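Local coordinates for Blr3880 protein (Bradyrhizobium japonicum, PDB 2OOD), which catalyses the zinc-dependent hydrolytic deamination of guanine to xanthine and ammonia, as a guanine deaminase of the amidohydrolase superfamily, at the interface of chains A and B. Sequence-based numbering; all coordinates share one arbitrary frame. Chains: chain A/B, Blr3880 protein.

The three contacts belong to one two-fold symmetric interface between identical chains, so each has a twin with the chains exchanged. C-alpha centres lie about 35 Å apart for contacts 1 and 2, and about 27 Å for contact 3 from either. The segment running into helix 95-107 supplies all three: A:Arg86 in contact 1, B:Tyr91 and B:Gly92 in contact 2, A:Gln94 in contact 3. Helix 335-352 also links contact 2, through A:Tyr343, with contact 3, through B:Asn350 and B:Thr351. Because Leu95 and Trp98 of the guanine pocket lie in the first turn of helix 95-107, pairing of the subunits may help hold that pocket in shape.

Contact 1: the interface of chains A and B. Residues chain A 86, 106, 109, 115, 122; chain B 420-421, 423-424.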
loop_
_atom_site.group_PDB
_atom_site.type_symbol
_atom_site.label_atom_id
_atom_site.label_comp_id
_atom_site.label_asym_id
_atom_site.label_seq_id
_atom_site.Cartn_x
_atom_site.Cartn_y
_atom_site.Cartn_z
ATOM N N ARG A 86 15.381 7.002 -8.842
ATOM C CA ARG A 86 16.043 5.709 -8.798
ATOM C C ARG A 86 16.221 5.097 -7.420
ATOM O O ARG A 86 16.614 3.935 -7.310
ATOM C CB ARG A 86 17.408 5.832 -9.474
ATOM C CG ARG A 86 18.079 4.520 -9.803
ATOM C CD ARG A 86 19.370 4.765 -10.551
ATOM N NE ARG A 86 19.920 3.527 -11.082
ATOM C CZ ARG A 86 21.054 3.444 -11.772
ATOM N NH1 ARG A 86 21.764 4.538 -12.012
ATOM N NH2 ARG A 86 21.472 2.266 -12.227
ATOM N N GLU A 106 22.771 10.144 -4.093
ATOM C CA GLU A 106 22.167 9.919 -5.413
ATOM C C GLU A 106 21.847 11.226 -6.124
ATOM O O GLU A 106 22.090 11.365 -7.317
ATOM C CB GLU A 106 20.882 9.096 -5.268
ATOM C CG GLU A 106 20.009 8.993 -6.518
ATOM C CD GLU A 106 20.616 8.140 -7.621
ATOM O OE1 GLU A 106 21.480 7.284 -7.317
ATOM O OE2 GLU A 106 20.211 8.317 -8.795
ATOM N N LYS A 109 24.497 13.086 -8.186
ATOM C CA LYS A 109 24.826 12.607 -9.533
ATOM C C LYS A 109 24.204 13.485 -10.618
ATOM O O LYS A 109 24.690 13.526 -11.749
ATOM C CB LYS A 109 24.323 11.178 -9.748
ATOM C CG LYS A 109 24.822 10.148 -8.767
ATOM C CD LYS A 109 24.220 8.793 -9.113
ATOM C CE LYS A 109 24.678 7.698 -8.171
ATOM N NZ LYS A 109 24.076 6.387 -8.538
ATOM N N TYR A 115 23.461 12.225 -16.821
ATOM C CA TYR A 115 22.686 11.476 -15.836
ATOM C C TYR A 115 21.369 12.206 -15.594
ATOM O O TYR A 115 20.316 11.594 -15.522
ATOM C CB TYR A 115 23.457 11.382 -14.522
ATOM C CG TYR A 115 22.979 10.296 -13.598
ATOM C CD1 TYR A 115 23.427 8.996 -13.738
ATOM C CD2 TYR A 115 22.083 10.567 -12.577
ATOM C CE1 TYR A 115 23.001 7.987 -12.882
ATOM C CE2 TYR A 115 21.644 9.564 -11.712
ATOM C CZ TYR A 115 22.112 8.274 -11.870
ATOM O OH TYR A 115 21.711 7.269 -11.003
ATOM N N ARG A 122 13.312 9.146 -17.438
ATOM C CA ARG A 122 12.672 8.064 -16.696
ATOM C C ARG A 122 11.640 8.585 -15.703
ATOM O O ARG A 122 10.622 7.937 -15.452
ATOM C CB ARG A 122 13.732 7.246 -15.967
ATOM C CG ARG A 122 14.611 6.458 -16.903
ATOM C CD ARG A 122 15.856 6.011 -16.203
ATOM N NE ARG A 122 16.672 5.145 -17.045
ATOM C CZ ARG A 122 16.312 3.928 -17.447
ATOM N NH1 ARG A 122 15.137 3.422 -17.087
ATOM N NH2 ARG A 122 17.137 3.210 -18.200
ATOM N N TRP B 420 15.290 0.333 -13.115
ATOM C CA TRP B 420 16.410 1.279 -13.068
ATOM C C TRP B 420 16.854 1.373 -11.632
ATOM O O TRP B 420 18.000 1.709 -11.336
ATOM C CB TRP B 420 16.025 2.663 -13.590
ATOM C CG TRP B 420 17.240 3.496 -13.840
ATOM C CD1 TRP B 420 18.400 3.080 -14.418
ATOM C CD2 TRP B 420 17.425 4.881 -13.524
ATOM N NE1 TRP B 420 19.299 4.113 -14.480
ATOM C CE2 TRP B 420 18.727 5.231 -13.939
ATOM C CE3 TRP B 420 16.620 5.861 -12.933
ATOM C CZ2 TRP B 420 19.240 6.521 -13.782
ATOM C CZ3 TRP B 420 17.137 7.147 -12.780
ATOM C CH2 TRP B 420 18.433 7.460 -13.202
ATOM N N HIS B 421 15.919 1.069 -10.740
ATOM C CA HIS B 421 16.171 1.077 -9.308
ATOM C C HIS B 421 16.976 -0.162 -8.918
ATOM O O HIS B 421 17.956 -0.091 -8.169
ATOM C CB HIS B 421 14.844 1.097 -8.546
ATOM C CG HIS B 421 14.993 0.847 -7.078
ATOM N ND1 HIS B 421 14.469 -0.267 -6.454
ATOM C CD2 HIS B 421 15.645 1.543 -6.117
ATOM C CE1 HIS B 421 14.796 -0.248 -5.174
ATOM N NE2 HIS B 421 15.508 0.839 -4.944
ATOM N N SER B 423 18.798 -1.919 -10.891
ATOM C CA SER B 423 20.098 -1.936 -11.565
ATOM C C SER B 423 21.201 -1.263 -10.755
ATOM O O SER B 423 22.380 -1.355 -11.104
ATOM C CB SER B 423 20.010 -1.266 -12.941
ATOM O OG SER B 423 19.970 0.146 -12.833
ATOM N N LEU B 424 20.821 -0.581 -9.677
ATOM C CA LEU B 424 21.798 0.090 -8.821
ATOM C C LEU B 424 22.657 -0.926 -8.085
ATOM O O LEU B 424 23.697 -0.579 -7.535
ATOM C CB LEU B 424 21.105 0.978 -7.786
ATOM C CG LEU B 424 20.867 2.443 -8.144
ATOM C CD1 LEU B 424 20.153 3.126 -6.990
ATOM C CD2 LEU B 424 22.196 3.135 -8.433
#
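An arginine–tryptophan–arginine sandwich forms where B:Trp420, on the short helix 418-422, is inserted between A:Arg86 and A:Arg122 of the other subunit. The two arginines cover opposite faces of the indole. A:Arg86 lays CD over the six-membered ring, 3.5 Å from its centroid, and NE over the five-membered ring. A:Arg122 mirrors this on the other face with its own CD and NE. Both guanidinium planes lie nearly parallel to the indole, 11° and 10° off, in a cation-pi arrangement. The extended chain of A:Arg86, its CG turned away from the backbone N (chi1 -166°), lays the guanidinium along the indole face, with NE and NH2 turned to the end of the helix. There NE donates to the backbone O of B:Trp420 at 2.7 Å, and NH2 reaches the hydroxyl OG of B:Ser423 at 2.7 Å. B:Leu424 packs CD2 on the guanidinium face opposite the indole, 3.5 Å from A:Arg86 CZ. Close to the guanidinium plane, NH1 donates to OH of A:Tyr115, which in turn donates to OE2 of A:Glu106, while A:Lys109 salt-bridges OE1. This relay probably fixes the guanidinium's rotation. The backbone O of B:Trp420 is gripped twice, by A:Arg86 NE and B:Ser423 OG, from opposite faces of its carbonyl plane.

Contact 2: the interface of chains A and B. Residues chain A 343, 371-373, 442; chain B 91-92.
B:Tyr91 and A:Phe442 meet edge-to-face, their ring planes 76° apart and their centroids separated by 5.2 Å. The phenyl face of A:Phe442, on helix 434-447, receives the start of the tyrosine side chain: CB of B:Tyr91 sits over it, 3.9 Å from the ring centroid and offset toward the rim. The tyrosine turns its CD1 edge to the same phenyl, with A:Phe442 CZ in the plane of the phenol ring. A chi1 of 166° swings CG of B:Tyr91 away from its own backbone N and sends the ring along chain A to the loop 371-373. There CE1 touches CA of A:Ser373 at 3.4 Å, and the phenol OH ends between CB of A:Ser373 and CB of A:Lys371. On helix 335-352, A:Tyr343 approaches obliquely, CE1 lying 3.9 Å from CD1 of B:Tyr91. A:Phe442 in turn directs CZ at one face of A:Tyr343, which probably steadies the phenyl. A serine at B:Tyr91 would keep CB over A:Phe442 but would probably lose the ring edge beside CE1 and CZ of the phenyl, opening a gap next to A:Ser373 and A:Tyr343. Polar links are slight: weak hydrogen bonds join B:Gly92 N to the phenol OH of A:Tyr343 and A:Lys371 NZ to B:Gly92 O. The site probably anchors the loop around B:Tyr91 in a largely apolar niche of chain A, helping hold the deposited dimer together mainly by packing.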
loop_
_atom_site.group_PDB
_atom_site.type_symbol
_atom_site.label_atom_id
_atom_site.label_comp_id
_atom_site.label_asym_id
_atom_site.label_seq_id
_atom_site.Cartn_x
_atom_site.Cartn_y
_atom_site.Cartn_z
ATOM N N TYR A 343 -6.436 6.652 2.064
ATOM C CA TYR A 343 -7.639 6.122 2.683
ATOM C C TYR A 343 -7.272 5.414 3.994
ATOM O O TYR A 343 -7.945 5.572 5.005
ATOM C CB TYR A 343 -8.313 5.138 1.719
ATOM C CG TYR A 343 -9.514 4.421 2.278
ATOM C CD1 TYR A 343 -10.770 5.013 2.281
ATOM C CD2 TYR A 343 -9.391 3.152 2.824
ATOM C CE1 TYR A 343 -11.884 4.352 2.821
ATOM C CE2 TYR A 343 -10.489 2.487 3.363
ATOM C CZ TYR A 343 -11.732 3.088 3.358
ATOM O OH TYR A 343 -12.817 2.415 3.889
ATOM N N LYS A 371 -12.856 9.868 6.130
ATOM C CA LYS A 371 -13.223 8.786 5.225
ATOM C C LYS A 371 -12.996 9.259 3.798
ATOM O O LYS A 371 -13.684 10.157 3.325
ATOM C CB LYS A 371 -14.690 8.420 5.410
ATOM C CG LYS A 371 -15.037 7.886 6.777
ATOM C CD LYS A 371 -16.498 7.506 6.817
ATOM C CE LYS A 371 -16.872 6.869 8.134
ATOM N NZ LYS A 371 -18.325 6.526 8.162
ATOM N N LEU A 372 -12.032 8.662 3.109
ATOM C CA LEU A 372 -11.739 9.079 1.746
ATOM C C LEU A 372 -12.599 8.343 0.733
ATOM O O LEU A 372 -12.236 7.276 0.255
ATOM C CB LEU A 372 -10.258 8.861 1.428
ATOM C CG LEU A 372 -9.722 9.724 0.285
ATOM C CD1 LEU A 372 -9.788 11.196 0.683
ATOM C CD2 LEU A 372 -8.298 9.319 -0.045
ATOM N N SER A 373 -13.746 8.922 0.408
ATOM C CA SER A 373 -14.658 8.313 -0.554
ATOM C C SER A 373 -14.060 8.428 -1.947
ATOM O O SER A 373 -13.085 9.157 -2.151
ATOM C CB SER A 373 -16.011 9.026 -0.524
ATOM O OG SER A 373 -15.880 10.390 -0.888
ATOM N N PHE A 442 -13.605 3.576 -6.686
ATOM C CA PHE A 442 -13.104 3.224 -5.373
ATOM C C PHE A 442 -12.387 1.883 -5.485
ATOM O O PHE A 442 -11.445 1.610 -4.747
ATOM C CB PHE A 442 -14.232 3.103 -4.348
ATOM C CG PHE A 442 -13.739 2.988 -2.930
ATOM C CD1 PHE A 442 -13.181 4.093 -2.279
ATOM C CD2 PHE A 442 -13.767 1.770 -2.260
ATOM C CE1 PHE A 442 -12.657 3.976 -0.983
ATOM C CE2 PHE A 442 -13.242 1.654 -0.963
ATOM C CZ PHE A 442 -12.690 2.757 -0.335
ATOM N N TYR B 91 -16.210 0.161 1.122
ATOM C CA TYR B 91 -15.982 1.519 1.589
ATOM C C TYR B 91 -16.601 1.967 2.924
ATOM O O TYR B 91 -17.660 1.490 3.339
ATOM C CB TYR B 91 -16.436 2.504 0.502
ATOM C CG TYR B 91 -16.561 3.922 1.002
ATOM C CD1 TYR B 91 -15.434 4.686 1.281
ATOM C CD2 TYR B 91 -17.801 4.476 1.266
ATOM C CE1 TYR B 91 -15.540 5.969 1.816
ATOM C CE2 TYR B 91 -17.918 5.755 1.802
ATOM C CZ TYR B 91 -16.785 6.498 2.072
ATOM O OH TYR B 91 -16.907 7.784 2.575
ATOM N N GLY B 92 -15.886 2.887 3.574
ATOM C CA GLY B 92 -16.312 3.556 4.797
ATOM C C GLY B 92 -16.524 3.021 6.202
ATOM O O GLY B 92 -16.862 3.819 7.082
#

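Contact 3: the interface of chains A and B. Residues chain A 94, 239-240, 302-303; chain B 350-351, 354, 356.
This is a mainly polar patch of the homodimeric contact seen in the deposited assembly, and it probably helps set how the two subunits lie against each other. A:Gln94, just ahead of helix 95-107, meets the C-terminal end of helix 335-352 and the loop after it in chain B. Its chain, extended beyond CG, comes at B:Asp354 from the opposite direction. The amide NE2 donates to the carboxylate OD2 at 2.9 Å, in a fairly straight bond (160° at H). B:Asp354 OD2 lies close to the amide plane of A:Gln94, whereas the nitrogen reaches OD2 from above the carboxylate plane. The modelled approach of B:Asn350 ND2 to the same NE2 pairs two amide nitrogens and is doubtful; turning the asparagine amide over would put an acceptor there. Beside them B:Thr351 donates OG1 to the backbone O of A:Gly303 at 2.9 Å, from above the carbonyl plane. Its other branch, CG2, packs 3.8 Å from CG of A:Pro239 at the start of helix 239-248, and CB of B:Ser356 touches the same proline. Within chain B the other carboxylate oxygen of B:Asp354, OD1, is held twice by B:Ser356: by the backbone N at 2.8 Å and, on its syn lone pair, by the hydroxyl OG.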
loop_
_atom_site.group_PDB
_atom_site.type_symbol
_atom_site.label_atom_id
_atom_site.label_comp_id
_atom_site.label_asym_id
_atom_site.label_seq_id
_atom_site.Cartn_x
_atom_site.Cartn_y
_atom_site.Cartn_z
ATOM N N GLN A 94 14.384 6.740 9.313
ATOM C CA GLN A 94 13.355 7.767 9.395
ATOM C C GLN A 94 13.904 8.906 8.534
ATOM O O GLN A 94 15.023 8.823 8.019
ATOM C CB GLN A 94 13.166 8.267 10.832
ATOM C CG GLN A 94 12.281 7.411 11.720
ATOM C CD GLN A 94 12.168 7.982 13.126
ATOM O OE1 GLN A 94 11.760 9.134 13.310
ATOM N NE2 GLN A 94 12.531 7.183 14.124
ATOM N N PRO A 239 9.247 14.243 13.784
ATOM C CA PRO A 239 9.459 14.857 15.102
ATOM C C PRO A 239 10.894 15.359 15.278
ATOM O O PRO A 239 11.107 16.523 15.646
ATOM C CB PRO A 239 9.084 13.737 16.083
ATOM C CG PRO A 239 9.339 12.487 15.294
ATOM C CD PRO A 239 8.804 12.847 13.924
ATOM N N ALA A 240 11.875 14.498 15.009
ATOM C CA ALA A 240 13.271 14.904 15.137
ATOM C C ALA A 240 13.542 16.134 14.253
ATOM O O ALA A 240 14.273 17.045 14.643
ATOM C CB ALA A 240 14.194 13.753 14.743
ATOM N N LEU A 302 8.395 6.281 5.823
ATOM C CA LEU A 302 9.439 6.831 6.677
ATOM C C LEU A 302 9.055 6.857 8.160
ATOM O O LEU A 302 9.851 7.255 9.006
ATOM C CB LEU A 302 9.803 8.241 6.210
ATOM C CG LEU A 302 10.354 8.378 4.787
ATOM C CD1 LEU A 302 10.602 9.841 4.482
ATOM C CD2 LEU A 302 11.636 7.589 4.648
ATOM N N GLY A 303 7.832 6.436 8.471
ATOM C CA GLY A 303 7.389 6.410 9.850
ATOM C C GLY A 303 6.962 7.754 10.396
ATOM O O GLY A 303 6.687 7.879 11.585
ATOM N N ASN B 350 8.533 2.532 14.968
ATOM C CA ASN B 350 9.897 2.931 15.278
ATOM C C ASN B 350 9.916 4.374 15.786
ATOM O O ASN B 350 10.663 4.711 16.704
ATOM C CB ASN B 350 10.761 2.818 14.022
ATOM C CG ASN B 350 12.202 3.204 14.265
ATOM O OD1 ASN B 350 12.961 2.452 14.868
ATOM N ND2 ASN B 350 12.585 4.385 13.802
ATOM N N THR B 351 9.093 5.226 15.182
ATOM C CA THR B 351 9.031 6.625 15.563
ATOM C C THR B 351 8.371 6.798 16.923
ATOM O O THR B 351 8.701 7.716 17.664
ATOM C CB THR B 351 8.274 7.446 14.495
ATOM O OG1 THR B 351 8.958 7.328 13.242
ATOM C CG2 THR B 351 8.211 8.912 14.879
ATOM N N ASP B 354 11.224 5.689 19.813
ATOM C CA ASP B 354 12.590 6.194 19.879
ATOM C C ASP B 354 12.777 7.421 20.777
ATOM O O ASP B 354 13.881 7.956 20.889
ATOM C CB ASP B 354 13.122 6.480 18.469
ATOM C CG ASP B 354 12.561 7.750 17.876
ATOM O OD1 ASP B 354 11.648 8.345 18.484
ATOM O OD2 ASP B 354 13.036 8.151 16.793
ATOM N N SER B 356 11.688 10.411 20.319
ATOM C CA SER B 356 11.658 11.697 19.631
ATOM C C SER B 356 10.383 12.458 19.994
ATOM O O SER B 356 10.320 13.677 19.845
ATOM C CB SER B 356 11.758 11.509 18.111
ATOM O OG SER B 356 10.656 10.785 17.592
#